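Local coordinates for glutamate--LysW ligase ArgX (Sulfolobus tokodaii, PDB 3VPB), which probably joins the amino group of glutamate to the gamma-carboxyl group of the C-terminal glutamate of the carrier protein LysW, using ATP, in arginine biosynthesis, at residues K224-V229 with N249-V254; E220-A225 with I236-H241; L114-Q119 with H164-Y169. All blocks are in the same frame, centred on the assembly; numbering follows the deposited sequence.

Interaction 1: K224-V229 with N249-V254; sequences KAVSIV and NELNDV. With ZN (zinc ion), chain O; MG (magnesium ion), chain N; ADP (adenosine-5'-diphosphate), chain L.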
loop_
_atom_site.group_PDB
_atom_site.type_symbol
_atom_site.label_atom_id
_atom_site.label_comp_id
_atom_site.label_asym_id
_atom_site.label_seq_id
_atom_site.Cartn_x
_atom_site.Cartn_y
_atom_site.Cartn_z
ATOM N N LYS B 224 30.038 -23.578 -4.528
ATOM C CA LYS B 224 28.954 -24.412 -5.023
ATOM C C LYS B 224 27.640 -23.608 -5.130
ATOM O O LYS B 224 26.933 -23.671 -6.148
ATOM C CB LYS B 224 28.789 -25.637 -4.135
ATOM C CG LYS B 224 27.665 -26.592 -4.564
ATOM C CD LYS B 224 28.007 -27.295 -5.862
ATOM C CE LYS B 224 26.755 -27.801 -6.591
ATOM N NZ LYS B 224 27.092 -28.185 -8.011
ATOM N N ALA B 225 27.344 -22.827 -4.094
ATOM C CA ALA B 225 26.112 -22.012 -4.048
ATOM C C ALA B 225 26.023 -21.019 -5.217
ATOM O O ALA B 225 25.008 -20.936 -5.935
ATOM C CB ALA B 225 26.016 -21.294 -2.703
ATOM N N VAL B 226 27.116 -20.299 -5.434
ATOM C CA VAL B 226 27.213 -19.353 -6.547
ATOM C C VAL B 226 27.151 -20.018 -7.926
ATOM O O VAL B 226 26.634 -19.424 -8.882
ATOM C CB VAL B 226 28.491 -18.503 -6.437
ATOM C CG1 VAL B 226 28.560 -17.513 -7.577
ATOM C CG2 VAL B 226 28.505 -17.762 -5.097
ATOM N N SER B 227 27.716 -21.217 -8.040
ATOM C CA SER B 227 27.692 -21.932 -9.301
ATOM C C SER B 227 26.291 -22.412 -9.621
ATOM O O SER B 227 25.910 -22.457 -10.789
ATOM C CB SER B 227 28.652 -23.113 -9.275
ATOM O OG SER B 227 29.986 -22.656 -9.133
ATOM N N ILE B 228 25.529 -22.776 -8.594
ATOM C CA ILE B 228 24.145 -23.205 -8.800
ATOM C C ILE B 228 23.307 -22.069 -9.394
ATOM O O ILE B 228 22.501 -22.291 -10.300
ATOM C CB ILE B 228 23.519 -23.729 -7.481
ATOM C CG1 ILE B 228 24.092 -25.109 -7.152
ATOM C CG2 ILE B 228 21.987 -23.839 -7.578
ATOM C CD1 ILE B 228 23.968 -25.439 -5.667
ATOM N N VAL B 229 23.503 -20.853 -8.885
ATOM C CA VAL B 229 22.664 -19.723 -9.295
ATOM C C VAL B 229 23.257 -18.933 -10.463
ATOM O O VAL B 229 22.584 -18.092 -11.043
ATOM C CB VAL B 229 22.337 -18.757 -8.114
ATOM C CG1 VAL B 229 21.675 -19.499 -6.959
ATOM C CG2 VAL B 229 23.585 -18.040 -7.658
ATOM N N ASN B 249 22.130 -18.834 3.862
ATOM C CA ASN B 249 20.921 -18.106 4.159
ATOM C C ASN B 249 20.356 -17.330 2.966
ATOM O O ASN B 249 19.138 -17.280 2.780
ATOM C CB ASN B 249 21.207 -17.163 5.320
ATOM C CG ASN B 249 19.971 -16.498 5.859
ATOM O OD1 ASN B 249 18.884 -17.073 5.863
ATOM N ND2 ASN B 249 20.139 -15.274 6.342
ATOM N N GLU B 250 21.214 -16.667 2.197
ATOM C CA GLU B 250 20.743 -15.967 0.990
ATOM C C GLU B 250 21.903 -15.595 0.090
ATOM O O GLU B 250 23.060 -15.698 0.490
ATOM C CB GLU B 250 19.948 -14.711 1.325
ATOM C CG GLU B 250 20.778 -13.608 1.988
ATOM C CD GLU B 250 20.185 -12.233 1.755
ATOM O OE1 GLU B 250 20.634 -11.265 2.433
ATOM O OE2 GLU B 250 19.299 -12.116 0.863
ATOM N N LEU B 251 21.570 -15.157 -1.117
ATOM C CA LEU B 251 22.529 -14.535 -2.017
ATOM C C LEU B 251 21.988 -13.197 -2.432
ATOM O O LEU B 251 20.787 -12.990 -2.370
ATOM C CB LEU B 251 22.776 -15.409 -3.260
ATOM C CG LEU B 251 23.677 -16.631 -3.009
ATOM C CD1 LEU B 251 22.851 -17.845 -2.603
ATOM C CD2 LEU B 251 24.545 -16.946 -4.203
ATOM N N ASN B 252 22.851 -12.270 -2.825
ATOM C CA ASN B 252 22.378 -10.949 -3.223
ATOM C C ASN B 252 22.958 -10.539 -4.558
ATOM O O ASN B 252 24.161 -10.713 -4.792
ATOM C CB ASN B 252 22.714 -9.918 -2.149
ATOM C CG ASN B 252 22.126 -10.286 -0.771
ATOM O OD1 ASN B 252 20.965 -9.998 -0.490
ATOM N ND2 ASN B 252 22.937 -10.915 0.082
ATOM N N ASP B 253 22.111 -9.946 -5.402
ATOM C CA ASP B 253 22.467 -9.658 -6.792
ATOM C C ASP B 253 23.045 -8.274 -7.094
ATOM O O ASP B 253 23.626 -8.076 -8.168
ATOM C CB ASP B 253 21.287 -9.965 -7.721
ATOM C CG ASP B 253 20.013 -9.244 -7.313
ATOM O OD1 ASP B 253 20.000 -7.999 -7.359
ATOM O OD2 ASP B 253 19.008 -9.928 -6.983
ATOM N N VAL B 254 22.886 -7.323 -6.176
ATOM C CA VAL B 254 23.521 -5.997 -6.293
ATOM C C VAL B 254 24.300 -5.733 -5.008
ATOM O O VAL B 254 23.869 -4.955 -4.132
ATOM C CB VAL B 254 22.521 -4.846 -6.576
ATOM C CG1 VAL B 254 23.286 -3.526 -6.853
ATOM C CG2 VAL B 254 21.626 -5.154 -7.804
HETATM ZN ZN ZN O . 19.536 -9.783 1.367
HETATM MG MG MG N . 21.204 -10.693 4.356
HETATM P PB ADP L . 18.228 -9.648 4.201
HETATM O O1B ADP L . 18.151 -9.911 2.743
HETATM O O2B ADP L . 19.611 -9.346 4.752
HETATM O O3B ADP L . 17.195 -8.704 4.747
HETATM P PA ADP L . 18.621 -12.127 5.666
HETATM O O1A ADP L . 17.834 -13.423 5.495
HETATM O O2A ADP L . 20.086 -12.004 5.314
HETATM O O3A ADP L . 17.747 -11.031 4.877
HETATM O "O5'" ADP L . 18.425 -11.710 7.205
HETATM C "C5'" ADP L . 19.034 -10.564 7.799
HETATM C "C4'" ADP L . 19.695 -10.954 9.107
HETATM O "O4'" ADP L . 18.732 -11.622 9.930
HETATM C "C3'" ADP L . 20.811 -11.976 8.869
HETATM O "O3'" ADP L . 22.068 -11.321 8.657
HETATM C "C2'" ADP L . 20.816 -12.767 10.155
HETATM O "O2'" ADP L . 21.550 -12.068 11.171
HETATM C "C1'" ADP L . 19.363 -12.748 10.550
HETATM N N9 ADP L . 18.682 -13.973 10.088
HETATM C C8 ADP L . 17.908 -14.128 8.984
HETATM N N7 ADP L . 17.433 -15.382 8.957
HETATM C C5 ADP L . 17.898 -16.026 10.046
HETATM C C6 ADP L . 17.800 -17.380 10.603
HETATM N N6 ADP L . 17.045 -18.306 9.983
HETATM N N1 ADP L . 18.413 -17.637 11.798
HETATM C C2 ADP L . 19.147 -16.721 12.441
HETATM N N3 ADP L . 19.303 -15.465 11.951
HETATM C C4 ADP L . 18.714 -15.096 10.781
HETATM O O HOH W 1 22.131 -10.082 6.173
HETATM O O HOH W 2 18.250 -9.057 -0.126
#

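Interaction 2: E220-A225 with I236-H241; sequences ETVVKA and IDILEH. With MG (magnesium ion), chain N; ADP (adenosine-5'-diphosphate), chain L.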
loop_
_atom_site.group_PDB
_atom_site.type_symbol
_atom_site.label_atom_id
_atom_site.label_comp_id
_atom_site.label_asym_id
_atom_site.label_seq_id
_atom_site.Cartn_x
_atom_site.Cartn_y
_atom_site.Cartn_z
ATOM N N GLU B 220 34.172 -24.033 -0.241
ATOM C CA GLU B 220 33.465 -25.024 -1.055
ATOM C C GLU B 220 31.969 -24.747 -1.054
ATOM O O GLU B 220 31.305 -24.877 -2.080
ATOM C CB GLU B 220 33.717 -26.433 -0.492
ATOM C CG GLU B 220 35.123 -26.918 -0.713
ATOM C CD GLU B 220 35.546 -28.078 0.214
ATOM O OE1 GLU B 220 34.797 -28.465 1.157
ATOM O OE2 GLU B 220 36.659 -28.603 -0.012
ATOM N N THR B 221 31.457 -24.365 0.114
ATOM C CA THR B 221 30.039 -24.027 0.257
ATOM C C THR B 221 29.689 -22.836 -0.621
ATOM O O THR B 221 28.744 -22.918 -1.407
ATOM C CB THR B 221 29.671 -23.732 1.719
ATOM O OG1 THR B 221 29.991 -24.881 2.515
ATOM C CG2 THR B 221 28.189 -23.440 1.839
ATOM N N VAL B 222 30.441 -21.738 -0.468
ATOM C CA VAL B 222 30.205 -20.519 -1.251
ATOM C C VAL B 222 30.305 -20.812 -2.750
ATOM O O VAL B 222 29.419 -20.436 -3.522
ATOM C CB VAL B 222 31.181 -19.371 -0.874
ATOM C CG1 VAL B 222 31.004 -18.156 -1.775
ATOM C CG2 VAL B 222 31.011 -18.966 0.580
ATOM N N VAL B 223 31.383 -21.478 -3.166
ATOM C CA VAL B 223 31.587 -21.695 -4.593
ATOM C C VAL B 223 30.447 -22.513 -5.207
ATOM O O VAL B 223 29.939 -22.171 -6.274
ATOM C CB VAL B 223 33.002 -22.254 -4.920
ATOM C CG1 VAL B 223 33.112 -22.644 -6.397
ATOM C CG2 VAL B 223 34.071 -21.181 -4.586
ATOM N N LYS B 224 30.038 -23.578 -4.528
ATOM C CA LYS B 224 28.954 -24.412 -5.023
ATOM C C LYS B 224 27.640 -23.608 -5.130
ATOM O O LYS B 224 26.933 -23.671 -6.148
ATOM C CB LYS B 224 28.789 -25.637 -4.135
ATOM C CG LYS B 224 27.665 -26.592 -4.564
ATOM C CD LYS B 224 28.007 -27.295 -5.862
ATOM C CE LYS B 224 26.755 -27.801 -6.591
ATOM N NZ LYS B 224 27.092 -28.185 -8.011
ATOM N N ALA B 225 27.344 -22.827 -4.094
ATOM C CA ALA B 225 26.112 -22.012 -4.048
ATOM C C ALA B 225 26.023 -21.019 -5.217
ATOM O O ALA B 225 25.008 -20.936 -5.935
ATOM C CB ALA B 225 26.016 -21.294 -2.703
ATOM N N ILE B 236 27.013 -13.515 -0.649
ATOM C CA ILE B 236 26.406 -14.686 -0.052
ATOM C C ILE B 236 26.422 -14.486 1.460
ATOM O O ILE B 236 27.445 -14.043 2.032
ATOM C CB ILE B 236 27.194 -15.983 -0.376
ATOM C CG1 ILE B 236 27.561 -16.090 -1.863
ATOM C CG2 ILE B 236 26.374 -17.225 0.013
ATOM C CD1 ILE B 236 28.836 -15.281 -2.340
ATOM N N ASP B 237 25.284 -14.795 2.091
ATOM C CA ASP B 237 25.149 -14.753 3.537
ATOM C C ASP B 237 25.158 -16.193 4.041
ATOM O O ASP B 237 24.386 -17.045 3.564
ATOM C CB ASP B 237 23.811 -14.118 3.988
ATOM C CG ASP B 237 23.685 -12.631 3.677
ATOM O OD1 ASP B 237 24.376 -12.095 2.798
ATOM O OD2 ASP B 237 22.837 -11.966 4.349
ATOM N N ILE B 238 26.014 -16.457 5.029
ATOM C CA ILE B 238 26.077 -17.785 5.647
ATOM C C ILE B 238 25.901 -17.721 7.173
ATOM O O ILE B 238 26.393 -16.807 7.833
ATOM C CB ILE B 238 27.398 -18.495 5.248
ATOM C CG1 ILE B 238 27.287 -18.936 3.784
ATOM C CG2 ILE B 238 27.704 -19.700 6.186
ATOM C CD1 ILE B 238 28.608 -19.304 3.142
ATOM N N LEU B 239 25.124 -18.673 7.700
ATOM C CA LEU B 239 24.896 -18.821 9.127
ATOM C C LEU B 239 25.630 -20.057 9.617
ATOM O O LEU B 239 25.862 -21.013 8.851
ATOM C CB LEU B 239 23.404 -18.971 9.438
ATOM C CG LEU B 239 22.540 -17.766 9.053
ATOM C CD1 LEU B 239 21.072 -18.178 8.968
ATOM C CD2 LEU B 239 22.792 -16.660 10.067
ATOM N N GLU B 240 25.989 -20.051 10.898
ATOM C CA GLU B 240 26.766 -21.173 11.469
ATOM C C GLU B 240 25.893 -21.910 12.470
ATOM O O GLU B 240 25.464 -21.316 13.486
ATOM C CB GLU B 240 28.032 -20.653 12.147
ATOM C CG GLU B 240 28.972 -19.942 11.169
ATOM C CD GLU B 240 29.941 -19.009 11.866
ATOM O OE1 GLU B 240 29.536 -17.897 12.280
ATOM O OE2 GLU B 240 31.126 -19.375 11.985
ATOM N N HIS B 241 25.569 -23.157 12.134
ATOM C CA HIS B 241 24.684 -23.991 12.945
ATOM C C HIS B 241 25.540 -24.833 13.882
ATOM O O HIS B 241 26.522 -25.435 13.431
ATOM C CB HIS B 241 23.838 -24.910 12.049
ATOM C CG HIS B 241 22.713 -25.583 12.770
ATOM N ND1 HIS B 241 22.893 -26.698 13.563
ATOM C CD2 HIS B 241 21.392 -25.289 12.830
ATOM C CE1 HIS B 241 21.732 -27.075 14.061
ATOM N NE2 HIS B 241 20.807 -26.229 13.644
HETATM MG MG MG N . 21.204 -10.693 4.356
HETATM P PB ADP L . 18.228 -9.648 4.201
HETATM O O1B ADP L . 18.151 -9.911 2.743
HETATM O O2B ADP L . 19.611 -9.346 4.752
HETATM O O3B ADP L . 17.195 -8.704 4.747
HETATM P PA ADP L . 18.621 -12.127 5.666
HETATM O O1A ADP L . 17.834 -13.423 5.495
HETATM O O2A ADP L . 20.086 -12.004 5.314
HETATM O O3A ADP L . 17.747 -11.031 4.877
HETATM O "O5'" ADP L . 18.425 -11.710 7.205
HETATM C "C5'" ADP L . 19.034 -10.564 7.799
HETATM C "C4'" ADP L . 19.695 -10.954 9.107
HETATM O "O4'" ADP L . 18.732 -11.622 9.930
HETATM C "C3'" ADP L . 20.811 -11.976 8.869
HETATM O "O3'" ADP L . 22.068 -11.321 8.657
HETATM C "C2'" ADP L . 20.816 -12.767 10.155
HETATM O "O2'" ADP L . 21.550 -12.068 11.171
HETATM C "C1'" ADP L . 19.363 -12.748 10.550
HETATM N N9 ADP L . 18.682 -13.973 10.088
HETATM C C8 ADP L . 17.908 -14.128 8.984
HETATM N N7 ADP L . 17.433 -15.382 8.957
HETATM C C5 ADP L . 17.898 -16.026 10.046
HETATM C C6 ADP L . 17.800 -17.380 10.603
HETATM N N6 ADP L . 17.045 -18.306 9.983
HETATM N N1 ADP L . 18.413 -17.637 11.798
HETATM C C2 ADP L . 19.147 -16.721 12.441
HETATM N N3 ADP L . 19.303 -15.465 11.951
HETATM C C4 ADP L . 18.714 -15.096 10.781
HETATM O O HOH W 1 22.131 -10.082 6.173
#

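Interaction 3: L114-Q119 with H164-Y169; sequences LKAYEQ and HIVQEY. With ADP (adenosine-5'-diphosphate), chain L.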
loop_
_atom_site.group_PDB
_atom_site.type_symbol
_atom_site.label_atom_id
_atom_site.label_comp_id
_atom_site.label_asym_id
_atom_site.label_seq_id
_atom_site.Cartn_x
_atom_site.Cartn_y
_atom_site.Cartn_z
ATOM N N LEU B 114 0.078 -19.433 10.449
ATOM C CA LEU B 114 -0.211 -19.908 11.803
ATOM C C LEU B 114 0.004 -21.411 11.909
ATOM O O LEU B 114 0.623 -21.870 12.886
ATOM C CB LEU B 114 -1.590 -19.463 12.300
ATOM C CG LEU B 114 -1.901 -19.829 13.767
ATOM C CD1 LEU B 114 -0.983 -19.082 14.778
ATOM C CD2 LEU B 114 -3.372 -19.549 14.067
ATOM N N LYS B 115 -0.493 -22.167 10.924
ATOM C CA LYS B 115 -0.168 -23.612 10.806
ATOM C C LYS B 115 1.332 -23.939 10.792
ATOM O O LYS B 115 1.782 -24.897 11.456
ATOM C CB LYS B 115 -0.848 -24.225 9.588
ATOM C CG LYS B 115 -2.341 -24.363 9.773
ATOM C CD LYS B 115 -3.034 -24.845 8.492
ATOM C CE LYS B 115 -4.546 -24.754 8.691
ATOM N NZ LYS B 115 -5.254 -25.129 7.436
ATOM N N ALA B 116 2.096 -23.154 10.038
ATOM C CA ALA B 116 3.555 -23.295 10.009
ATOM C C ALA B 116 4.196 -23.109 11.383
ATOM O O ALA B 116 5.050 -23.906 11.773
ATOM C CB ALA B 116 4.196 -22.340 8.980
ATOM N N TYR B 117 3.800 -22.058 12.106
ATOM C CA TYR B 117 4.297 -21.831 13.475
ATOM C C TYR B 117 3.967 -23.021 14.350
ATOM O O TYR B 117 4.824 -23.512 15.109
ATOM C CB TYR B 117 3.661 -20.569 14.119
ATOM C CG TYR B 117 3.893 -19.240 13.408
ATOM C CD1 TYR B 117 3.115 -18.113 13.750
ATOM C CD2 TYR B 117 4.865 -19.089 12.414
ATOM C CE1 TYR B 117 3.309 -16.887 13.116
ATOM C CE2 TYR B 117 5.052 -17.869 11.753
ATOM C CZ TYR B 117 4.271 -16.764 12.126
ATOM O OH TYR B 117 4.420 -15.541 11.517
ATOM N N GLU B 118 2.717 -23.471 14.250
ATOM C CA GLU B 118 2.228 -24.635 15.002
ATOM C C GLU B 118 2.978 -25.935 14.671
ATOM O O GLU B 118 3.187 -26.767 15.565
ATOM C CB GLU B 118 0.715 -24.806 14.818
ATOM C CG GLU B 118 -0.087 -23.707 15.513
ATOM C CD GLU B 118 -1.557 -23.675 15.127
ATOM O OE1 GLU B 118 -1.942 -24.316 14.109
ATOM O OE2 GLU B 118 -2.333 -23.003 15.866
ATOM N N GLN B 119 3.392 -26.103 13.417
ATOM C CA GLN B 119 4.109 -27.317 12.985
ATOM C C GLN B 119 5.540 -27.342 13.475
ATOM O O GLN B 119 6.058 -28.408 13.806
ATOM C CB GLN B 119 4.108 -27.459 11.455
ATOM C CG GLN B 119 2.787 -27.983 10.903
ATOM C CD GLN B 119 2.724 -28.016 9.382
ATOM O OE1 GLN B 119 1.633 -28.021 8.800
ATOM N NE2 GLN B 119 3.881 -28.050 8.734
ATOM N N HIS B 164 5.312 -16.030 3.588
ATOM C CA HIS B 164 6.137 -16.176 4.778
ATOM C C HIS B 164 7.138 -17.298 4.589
ATOM O O HIS B 164 6.726 -18.433 4.330
ATOM C CB HIS B 164 5.297 -16.575 5.979
ATOM C CG HIS B 164 4.234 -15.580 6.358
ATOM N ND1 HIS B 164 4.271 -14.878 7.541
ATOM C CD2 HIS B 164 3.069 -15.246 5.757
ATOM C CE1 HIS B 164 3.191 -14.122 7.640
ATOM N NE2 HIS B 164 2.451 -14.314 6.561
ATOM N N ILE B 165 8.413 -16.991 4.822
ATOM C CA ILE B 165 9.443 -18.029 4.953
ATOM C C ILE B 165 9.640 -18.250 6.451
ATOM O O ILE B 165 10.174 -17.390 7.135
ATOM C CB ILE B 165 10.775 -17.633 4.318
ATOM C CG1 ILE B 165 10.561 -17.192 2.856
ATOM C CG2 ILE B 165 11.766 -18.814 4.399
ATOM C CD1 ILE B 165 11.851 -16.617 2.187
ATOM N N VAL B 166 9.184 -19.393 6.939
ATOM C CA VAL B 166 9.201 -19.693 8.361
ATOM C C VAL B 166 10.322 -20.688 8.588
ATOM O O VAL B 166 10.247 -21.806 8.097
ATOM C CB VAL B 166 7.867 -20.330 8.773
ATOM C CG1 VAL B 166 7.884 -20.734 10.256
ATOM C CG2 VAL B 166 6.676 -19.376 8.439
ATOM N N GLN B 167 11.344 -20.310 9.354
ATOM C CA GLN B 167 12.510 -21.190 9.423
ATOM C C GLN B 167 13.152 -21.269 10.786
ATOM O O GLN B 167 12.879 -20.467 11.686
ATOM C CB GLN B 167 13.554 -20.831 8.348
ATOM C CG GLN B 167 13.744 -19.369 8.097
ATOM C CD GLN B 167 14.933 -19.001 7.197
ATOM O OE1 GLN B 167 15.693 -18.137 7.573
ATOM N NE2 GLN B 167 15.070 -19.630 5.999
ATOM N N GLU B 168 14.001 -22.263 10.934
ATOM C CA GLU B 168 14.731 -22.442 12.188
ATOM C C GLU B 168 15.611 -21.230 12.448
ATOM O O GLU B 168 16.136 -20.613 11.520
ATOM C CB GLU B 168 15.579 -23.718 12.149
ATOM C CG GLU B 168 16.600 -23.738 11.058
ATOM C CD GLU B 168 17.519 -24.955 11.136
ATOM O OE1 GLU B 168 17.899 -25.359 12.273
ATOM O OE2 GLU B 168 17.874 -25.495 10.059
ATOM N N TYR B 169 15.761 -20.898 13.723
ATOM C CA TYR B 169 16.615 -19.802 14.127
ATOM C C TYR B 169 18.024 -20.345 14.352
ATOM O O TYR B 169 18.209 -21.261 15.149
ATOM C CB TYR B 169 16.038 -19.184 15.403
ATOM C CG TYR B 169 16.852 -18.041 15.939
ATOM C CD1 TYR B 169 17.141 -16.927 15.150
ATOM C CD2 TYR B 169 17.334 -18.076 17.240
ATOM C CE1 TYR B 169 17.901 -15.869 15.652
ATOM C CE2 TYR B 169 18.081 -17.017 17.763
ATOM C CZ TYR B 169 18.353 -15.930 16.967
ATOM O OH TYR B 169 19.101 -14.906 17.492
HETATM P PB ADP L . 18.228 -9.648 4.201
HETATM O O1B ADP L . 18.151 -9.911 2.743
HETATM O O2B ADP L . 19.611 -9.346 4.752
HETATM O O3B ADP L . 17.195 -8.704 4.747
HETATM P PA ADP L . 18.621 -12.127 5.666
HETATM O O1A ADP L . 17.834 -13.423 5.495
HETATM O O2A ADP L . 20.086 -12.004 5.314
HETATM O O3A ADP L . 17.747 -11.031 4.877
HETATM O "O5'" ADP L . 18.425 -11.710 7.205
HETATM C "C5'" ADP L . 19.034 -10.564 7.799
HETATM C "C4'" ADP L . 19.695 -10.954 9.107
HETATM O "O4'" ADP L . 18.732 -11.622 9.930
HETATM C "C3'" ADP L . 20.811 -11.976 8.869
HETATM O "O3'" ADP L . 22.068 -11.321 8.657
HETATM C "C2'" ADP L . 20.816 -12.767 10.155
HETATM O "O2'" ADP L . 21.550 -12.068 11.171
HETATM C "C1'" ADP L . 19.363 -12.748 10.550
HETATM N N9 ADP L . 18.682 -13.973 10.088
HETATM C C8 ADP L . 17.908 -14.128 8.984
HETATM N N7 ADP L . 17.433 -15.382 8.957
HETATM C C5 ADP L . 17.898 -16.026 10.046
HETATM C C6 ADP L . 17.800 -17.380 10.603
HETATM N N6 ADP L . 17.045 -18.306 9.983
HETATM N N1 ADP L . 18.413 -17.637 11.798
HETATM C C2 ADP L . 19.147 -16.721 12.441
HETATM N N3 ADP L . 19.303 -15.465 11.951
HETATM C C4 ADP L . 18.714 -15.096 10.781
#

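Interaction 1: K224-V229 with N249-V254
Three flat polar groups, the carboxylate of Glu250 and the amides of Asn249 and Asn252, meet metals and nucleotide on one side of the strand, while Leu251 between them packs the other way on Val226 and Val229 of the helix. Both carboxylate oxygens of Glu250 clasp the zinc ion, OE1 at 2.1 Å and OE2 at 2.4 Å. The same OE1 also binds the magnesium ion, so one oxygen bridges the two metals. Beside it the amide of Asn252 gives its OD1 to zinc at 2.4 Å, while its ND2 makes a weak hydrogen bond to Glu250 OE1 and a further one to Ser235. Glu250 and Asn252 are the protein ligands known for the second magnesium site, occupied here by zinc; ADP O1B and a water also bind it. The amide of Asn249 makes a weak hydrogen bond from ND2 to ADP O1A (3.1 Å), and its OD1 accepts one from Lys127.

Toward the helix the chemistry is purely apolar. A single methyl of Leu251, CD2, does the touching, with Val229 CG2 at 3.7 Å and Val226 CG2 at 4.1 Å. With Val229 CG1 anti to the carbonyl carbon (chi1 -56°), CG2 falls between the backbone N and carbonyl carbon and faces Leu251. In this ATP-grasp domain the strand thus has one apolar face on the helix and one on the metals and nucleotide. Asn249 and Glu250 both face Asp237 in a classic beta bulge.

Helix 216-229 crosses strand 245-252 at -57° with the local axes 10.3 Å apart. Val226 also packs on Val234 and Ile236 of the adjacent strand 233-241. Leu251 is closed in further by Thr90 and Leu94 of helix 87-96 and by Cys84 of helix 78-84.

Interaction 2: E220-A225 with I236-H241
Val222 is wedged against Ile236 and Ile238 in a buried, wholly apolar helix-on-sheet contact, where helix 216-229 covers one face of the five-stranded antiparallel sheet. Its two methyls divide the work. Val222 CG1 lies 3.6 Å from Ile236 CD1, and Val222 CG2 3.5 Å from Ile238 CD1, so one valine bears on two alternate residues of the strand. The isoleucines reach it differently: Ile238 extends its chain beyond CG1 (chi2 164°), whereas Ile236 folds CD1 round (chi2 81°) and also brings CG1 within 4.0 Å of Val222 CG1. Thr221 adds a looser touch, its CG2 4.4 Å from Ile238 CD1, while its hydroxyl is engaged with the carbonyl of Lys217 one helical turn back.

Helix and strand follow each other in the chain through a short turn, and the strand runs back at 136° to the helix. This is the C-terminal part of the ATP-grasp domain, whose sheet carries the nucleotide and metals on the face turned from the helix. The alternation of the strand makes this plain: between and beyond the two isoleucines, Asp237 and Leu239 point to the ligand. Asp237 OD2 binds the magnesium ion at 2.1 Å, and Leu239 CD1 packs against the adenine at 3.7 Å from ADP C6. Arg178 forms a salt bridge with Asp237 OD1, and Arg192 donates a hydrogen bond to OD2, so both carboxylate oxygens have a partner, OD2 an arginine as well as the magnesium ion. On the helix side, Val222 also rests on Cys179 of strand 175-182, and Ile238 touches Leu218 one turn before Val222 and Tyr246 of strand 245-252.

Interaction 3: L114-Q119 with H164-Y169
Val166, packed beneath Ala116 and Tyr117, sits on the strand that leads into the adenine pocket of the ATP-grasp domain. Helix 110-120 lies almost parallel to this strand, 7° between the local axes, and covers the face turned from the nucleotide. Val166 CG2 is the hub: Ala116 CB lies 3.9 Å from it and Tyr117 CE2 4.0 Å. With CG anti to the carbonyl carbon (chi1 -60°), the tyrosine ring runs along to Val166, crossing it at about a right angle, and carries its hydroxyl on toward His164, Tyr117 OH stopping 4.0 Å from His164 ND1. These two polar atoms do not bond to each other; each is hydrogen-bonded to the same oxygen, OD2 of Asp126, on the neighbouring strand. On the outer side Pro37 of a second subunit packs on Ala116.

Past Val166 the strand delivers its ligands. ADP N6 donates to Gln167 OE1 at 2.8 Å, nearly straight at 164°, and to the backbone O of Glu168 at 2.9 Å. Tyr169 follows, its CD1 3.4 Å from ADP C2. The Gln167 amide is held from both ends, since OE1 also accepts from Lys127 while NE2 binds Ser104 and Tyr91.

With its flip fixed in this way, the amide offers oxygen to the base, a pattern consistent with recognition of adenine, since a guanine carbonyl would face two acceptors. Behind them, Asp126 OD2, shared by the buried Tyr117 and His164, ties two polar groups together in an otherwise apolar layer.

All three contacts are buried helix-on-sheet packings within the ATP-grasp domain, each with ADP beyond the strand. Interactions 1 and 2 belong together: both use helix 216-229, share Lys224 and Ala225, and rest on neighbouring strands whose backbones bond through Asp237. Their centres are 9 Å apart, and each supplies one carboxylate, Glu250 and Asp237 respectively, to the same magnesium ion. Interaction 3 lies about 23 Å, centre to centre, from either, on a different sheet and farther from the middle of the chain, near a second subunit. Its strand meets the adenine by hydrogen bonds, while those of interactions 1 and 2 carry metal ligands near the phosphates; in interaction 3 a tyrosine and a histidine share a polar partner.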